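Local atomic coordinates of cytochrome P450 (Bacillus megaterium, PDB entry 5L92), a protein that binds heme and corticosterone and, as a cytochrome P450 monooxygenase, probably hydroxylates steroids with the help of molecular oxygen. Residues 217-220 with 221-225; 94-97 with 98-102. One frame throughout, in Å; residues are numbered along the deposited sequence.

Interaction 1: 217-220 with 221-225; sequences LLQA and KEEGK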
loop_
_atom_site.group_PDB
_atom_site.type_symbol
_atom_site.label_atom_id
_atom_site.label_comp_id
_atom_site.label_asym_id
_atom_site.label_seq_id
_atom_site.Cartn_x
_atom_site.Cartn_y
_atom_site.Cartn_z
ATOM N N LEU A 217 21.920 -7.030 -3.316
ATOM C CA LEU A 217 22.293 -5.693 -3.760
ATOM C C LEU A 217 23.715 -5.336 -3.361
ATOM O O LEU A 217 24.379 -4.590 -4.082
ATOM C CB LEU A 217 21.345 -4.658 -3.182
ATOM C CG LEU A 217 19.933 -4.765 -3.719
ATOM C CD1 LEU A 217 18.991 -4.231 -2.672
ATOM C CD2 LEU A 217 19.864 -3.994 -5.016
ATOM N N LEU A 218 24.164 -5.822 -2.202
ATOM C CA LEU A 218 25.575 -5.725 -1.825
ATOM C C LEU A 218 26.459 -6.436 -2.844
ATOM O O LEU A 218 27.473 -5.890 -3.289
ATOM C CB LEU A 218 25.780 -6.317 -0.435
ATOM C CG LEU A 218 25.100 -5.537 0.692
ATOM C CD1 LEU A 218 25.082 -6.364 1.972
ATOM C CD2 LEU A 218 25.806 -4.222 0.927
ATOM N N GLN A 219 26.087 -7.664 -3.225
ATOM C CA GLN A 219 26.805 -8.359 -4.290
ATOM C C GLN A 219 26.853 -7.520 -5.565
ATOM O O GLN A 219 27.918 -7.353 -6.169
ATOM C CB GLN A 219 26.159 -9.728 -4.548
ATOM C CG GLN A 219 26.992 -10.699 -5.408
ATOM C CD GLN A 219 28.448 -10.783 -4.944
ATOM O OE1 GLN A 219 29.337 -10.145 -5.522
ATOM N NE2 GLN A 219 28.693 -11.552 -3.883
ATOM N N ALA A 220 25.721 -6.950 -5.984
ATOM C CA ALA A 220 25.744 -6.078 -7.158
ATOM C C ALA A 220 26.631 -4.860 -6.943
ATOM O O ALA A 220 27.221 -4.345 -7.897
ATOM C CB ALA A 220 24.337 -5.621 -7.529
ATOM N N LYS A 221 26.723 -4.366 -5.713
ATOM C CA LYS A 221 27.593 -3.222 -5.459
ATOM C C LYS A 221 29.066 -3.607 -5.584
ATOM O O LYS A 221 29.842 -2.894 -6.225
ATOM C CB LYS A 221 27.310 -2.631 -4.078
ATOM C CG LYS A 221 27.884 -1.212 -3.901
ATOM C CD LYS A 221 27.519 -0.564 -2.556
ATOM C CE LYS A 221 28.467 0.602 -2.215
ATOM N NZ LYS A 221 29.626 0.176 -1.380
ATOM N N GLU A 222 29.473 -4.719 -4.961
ATOM C CA GLU A 222 30.868 -5.163 -5.045
ATOM C C GLU A 222 31.297 -5.327 -6.499
ATOM O O GLU A 222 32.417 -4.958 -6.873
ATOM C CB GLU A 222 31.039 -6.478 -4.268
ATOM C CG GLU A 222 32.486 -7.046 -4.180
ATOM C CD GLU A 222 32.563 -8.338 -3.328
ATOM O OE1 GLU A 222 31.484 -8.859 -2.940
ATOM O OE2 GLU A 222 33.690 -8.842 -3.042
ATOM N N GLU A 223 30.393 -5.839 -7.343
ATOM C CA GLU A 223 30.621 -6.050 -8.767
ATOM C C GLU A 223 30.439 -4.792 -9.589
ATOM O O GLU A 223 30.327 -4.867 -10.816
ATOM C CB GLU A 223 29.693 -7.141 -9.285
ATOM C CG GLU A 223 29.943 -8.491 -8.628
ATOM C CD GLU A 223 28.816 -9.486 -8.892
ATOM O OE1 GLU A 223 27.864 -9.074 -9.591
ATOM O OE2 GLU A 223 28.880 -10.653 -8.400
ATOM N N GLY A 224 30.395 -3.633 -8.955
ATOM C CA GLY A 224 30.500 -2.383 -9.679
ATOM C C GLY A 224 29.208 -1.778 -10.173
ATOM O O GLY A 224 29.252 -0.894 -11.036
ATOM N N LYS A 225 28.057 -2.207 -9.663
ATOM C CA LYS A 225 26.842 -1.469 -9.964
ATOM C C LYS A 225 26.841 -0.156 -9.186
ATOM O O LYS A 225 27.363 -0.061 -8.070
ATOM C CB LYS A 225 25.589 -2.295 -9.644
ATOM C CG LYS A 225 25.196 -3.372 -10.694
ATOM C CD LYS A 225 25.397 -2.904 -12.143
ATOM C CE LYS A 225 24.811 -3.890 -13.169
ATOM N NZ LYS A 225 25.495 -5.220 -13.090
#
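A220 and K225 meet where helix 213-222 ends, and this is the tight part of the contact. The backbone N of K225 turns back to A220 O at 2.9 Å. One residue inside that loop, G224 N bonds to K221 O, also at 2.9 Å. These two bonds make a Schellman motif, with G224 as the C-prime residue. Its phi is 89°. A side chain at these backbone angles would press against the carbonyl oxygen of E223, which explains a glycine at this place.

The side chain of K225 closes over the carbonyl of A220. CG of K225 lies beside its own backbone N (chi1 -79°), and from there it comes within 4.0 Å of A220 CB. CB of K225 is 3.1 Å from A220 O. This contact between A220, in the last turn of the helix, and K225, just after the glycine, is the usual companion of a Schellman motif. Behind it, the helix keeps its regular bonds. E222 N reaches L218 O at 2.9 Å and E223 N reaches Q219 O at 3.1 Å.

The solvent side is looser. Q219, E222 and E223 are all exposed. E223 sends CG back along the helix, 3.4 Å from Q219 O, and its extended chain then crosses the side chain of Q219 at a slant. The planes of the Q219 amide and the E223 carboxylate are 35° apart. E222, extended beyond CG, also crosses Q219 obliquely.

The other side of this helix, the H helix of the P450 fold, faces inward. L218 packs on I202, K205 and R206 of helix 177-207. L217 rests on I232 and F235 of helix 229-245, which also lines the corticosterone pocket.

Interaction 2: 94-97 with 98-102; sequences EMRA and LVNKA. With HEM (protoporphyrin IX containing Fe), chain C.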
loop_
_atom_site.group_PDB
_atom_site.type_symbol
_atom_site.label_atom_id
_atom_site.label_comp_id
_atom_site.label_asym_id
_atom_site.label_seq_id
_atom_site.Cartn_x
_atom_site.Cartn_y
_atom_site.Cartn_z
ATOM N N GLU A 94 17.712 3.109 -13.741
ATOM C CA GLU A 94 18.895 2.391 -13.276
ATOM C C GLU A 94 18.633 1.663 -11.953
ATOM O O GLU A 94 18.981 0.487 -11.804
ATOM C CB GLU A 94 20.074 3.372 -13.134
ATOM C CG GLU A 94 20.444 4.134 -14.410
ATOM C CD GLU A 94 21.275 5.404 -14.145
ATOM O OE1 GLU A 94 21.857 5.535 -13.041
ATOM O OE2 GLU A 94 21.335 6.279 -15.045
ATOM N N MET A 95 18.024 2.341 -10.969
ATOM C CA MET A 95 17.767 1.691 -9.681
ATOM C C MET A 95 16.794 0.523 -9.830
ATOM O O MET A 95 17.041 -0.589 -9.340
ATOM C CB MET A 95 17.222 2.711 -8.681
ATOM C CG MET A 95 18.228 3.770 -8.224
ATOM S SD MET A 95 19.629 3.087 -7.290
ATOM C CE MET A 95 20.851 2.960 -8.597
ATOM N N ARG A 96 15.678 0.770 -10.503
ATOM C CA ARG A 96 14.653 -0.253 -10.676
ATOM C C ARG A 96 15.204 -1.443 -11.444
ATOM O O ARG A 96 14.829 -2.594 -11.182
ATOM C CB ARG A 96 13.440 0.385 -11.378
ATOM C CG ARG A 96 12.465 -0.551 -12.007
ATOM C CD ARG A 96 11.558 -1.200 -10.984
ATOM N NE ARG A 96 10.406 -0.373 -10.684
ATOM C CZ ARG A 96 9.126 -0.750 -10.743
ATOM N NH1 ARG A 96 8.771 -1.961 -11.136
ATOM N NH2 ARG A 96 8.184 0.127 -10.412
ATOM N N ALA A 97 16.142 -1.185 -12.351
ATOM C CA ALA A 97 16.749 -2.254 -13.124
ATOM C C ALA A 97 17.438 -3.281 -12.231
ATOM O O ALA A 97 17.476 -4.457 -12.576
ATOM C CB ALA A 97 17.741 -1.662 -14.124
ATOM N N LEU A 98 17.950 -2.872 -11.073
ATOM C CA LEU A 98 18.713 -3.777 -10.216
ATOM C C LEU A 98 17.856 -4.740 -9.416
ATOM O O LEU A 98 18.383 -5.732 -8.910
ATOM C CB LEU A 98 19.557 -2.985 -9.232
ATOM C CG LEU A 98 20.638 -2.103 -9.843
ATOM C CD1 LEU A 98 21.349 -1.505 -8.691
ATOM C CD2 LEU A 98 21.612 -2.875 -10.741
ATOM N N VAL A 99 16.562 -4.466 -9.286
ATOM C CA VAL A 99 15.669 -5.261 -8.454
ATOM C C VAL A 99 14.507 -5.853 -9.231
ATOM O O VAL A 99 13.774 -6.671 -8.669
ATOM C CB VAL A 99 15.114 -4.415 -7.287
ATOM C CG1 VAL A 99 16.221 -4.016 -6.341
ATOM C CG2 VAL A 99 14.382 -3.182 -7.847
ATOM N N ASN A 100 14.281 -5.440 -10.477
ATOM C CA ASN A 100 13.097 -5.870 -11.216
ATOM C C ASN A 100 12.980 -7.387 -11.245
ATOM O O ASN A 100 11.957 -7.952 -10.832
ATOM C CB ASN A 100 13.135 -5.314 -12.636
ATOM C CG ASN A 100 12.126 -4.219 -12.855
ATOM O OD1 ASN A 100 11.095 -4.179 -12.196
ATOM N ND2 ASN A 100 12.411 -3.321 -13.792
ATOM N N LYS A 101 14.031 -8.066 -11.708
ATOM C CA LYS A 101 13.963 -9.515 -11.883
ATOM C C LYS A 101 13.593 -10.222 -10.590
ATOM O O LYS A 101 12.900 -11.236 -10.619
ATOM C CB LYS A 101 15.299 -10.034 -12.428
ATOM C CG LYS A 101 15.680 -9.455 -13.804
ATOM C CD LYS A 101 14.624 -9.760 -14.885
ATOM C CE LYS A 101 14.984 -9.118 -16.223
ATOM N NZ LYS A 101 14.475 -9.896 -17.398
ATOM N N ALA A 102 14.008 -9.693 -9.442
ATOM C CA ALA A 102 13.671 -10.358 -8.188
ATOM C C ALA A 102 12.171 -10.330 -7.839
ATOM O O ALA A 102 11.765 -11.061 -6.927
ATOM C CB ALA A 102 14.484 -9.727 -7.057
HETATM C CHA HEM C . 5.000 1.598 -5.459
HETATM C CHB HEM C . 0.525 0.377 -3.908
HETATM C CHC HEM C . 2.210 -3.685 -1.966
HETATM C CHD HEM C . 6.682 -2.200 -3.081
HETATM C C1A HEM C . 3.628 1.579 -5.241
HETATM C C2A HEM C . 2.686 2.539 -5.774
HETATM C C3A HEM C . 1.462 2.209 -5.335
HETATM C C4A HEM C . 1.576 1.013 -4.532
HETATM C CMA HEM C . 0.150 2.954 -5.652
HETATM C CAA HEM C . 3.035 3.755 -6.676
HETATM C CBA HEM C . 3.830 4.827 -5.930
HETATM C CGA HEM C . 3.877 6.129 -6.685
HETATM O O1A HEM C . 3.599 6.162 -7.891
HETATM O O2A HEM C . 4.175 7.176 -6.086
HETATM C C1B HEM C . 0.550 -0.847 -3.283
HETATM C C2B HEM C . -0.589 -1.643 -2.845
HETATM C C3B HEM C . -0.092 -2.763 -2.293
HETATM C C4B HEM C . 1.354 -2.695 -2.363
HETATM C CMB HEM C . -2.066 -1.250 -3.040
HETATM C CAB HEM C . -0.817 -3.990 -1.702
HETATM C CBB HEM C . -2.072 -4.330 -2.037
HETATM C C1C HEM C . 3.578 -3.639 -2.105
HETATM C C2C HEM C . 4.511 -4.596 -1.573
HETATM C C3C HEM C . 5.727 -4.195 -1.895
HETATM C C4C HEM C . 5.635 -2.946 -2.599
HETATM C CMC HEM C . 4.180 -5.905 -0.811
HETATM C CAC HEM C . 6.980 -4.970 -1.468
HETATM C CBC HEM C . 7.835 -5.413 -2.384
HETATM C C1D HEM C . 6.631 -1.049 -3.813
HETATM C C2D HEM C . 7.788 -0.332 -4.310
HETATM C C3D HEM C . 7.338 0.734 -4.987
HETATM C C4D HEM C . 5.881 0.709 -4.908
HETATM C CMD HEM C . 9.246 -0.792 -4.041
HETATM C CAD HEM C . 8.153 1.828 -5.722
HETATM C CBD HEM C . 8.319 1.484 -7.215
HETATM C CGD HEM C . 8.977 2.582 -8.028
HETATM O O1D HEM C . 9.516 2.296 -9.122
HETATM O O2D HEM C . 8.962 3.774 -7.628
HETATM N NA HEM C . 2.936 0.643 -4.485
HETATM N NB HEM C . 1.707 -1.518 -2.951
HETATM N NC HEM C . 4.304 -2.633 -2.718
HETATM N ND HEM C . 5.500 -0.364 -4.170
HETATM FE FE HEM C . 3.621 -1.047 -3.643
HETATM O O HOH W 1 17.053 -7.021 -11.398
#
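R96 and N100 lie one turn apart, and the arginine runs past the asparagine amide to reach the heme. CB of R96 points away from 98-102. The chain then bends at chi2 and chi3 (77° and 86°), and this folds its methylene groups against N100. CG lies 3.3 Å from N100 ND2, and CD lies 3.2 Å from N100 OD1. Beyond CD the guanidinium turns to the heme. NE donates to heme propionate oxygen O1D at 3.2 Å, and NH2 donates to the same oxygen at 2.9 Å. NH2 also bonds to F351 O. NH1 makes a weak, nearly straight bond to N100 OD1 at 3.4 Å. N100 OD1 and heme O1D both sit at the guanidinium edge, near its plane, while the N100 amide is turned 61° from it.

R96 follows H92 by one turn on helix 91-97, the C helix of the P450 fold, and H92 also bonds to the heme. H350 and R294 add further bonds. A leucine in place of R96 would probably cost the heme propionate one charged partner, and F351 O and N100 OD1 the donors that R96 gives them.

The backbone winds tightly here: L98 N bonds to M95 O, and V99 N to R96 O at 3.2 Å. N100 N adds a weak bond to R96 O. A water donates to A97 O at 2.9 Å and accepts from K101 N.

In the fold
Both contacts are local, so neither closes a long loop. Interaction 2 comes first, at helix 91-97 and the turn after it. Interaction 1 follows more than a hundred residues later, at the end of helix 213-222. They stand in series along the chain and neither nest nor cross. In space they meet directly. K225 CG packs on L98 CD2 at 3.6 Å, and L217 CD2 on V99 CG1 at 3.9 Å. V99 and L217 also share F235 of helix 229-245. Residues 98-102, leaving the heme-binding helix 91-97, thus pack on the end of helix 213-222 and tie it to the heme side of the fold.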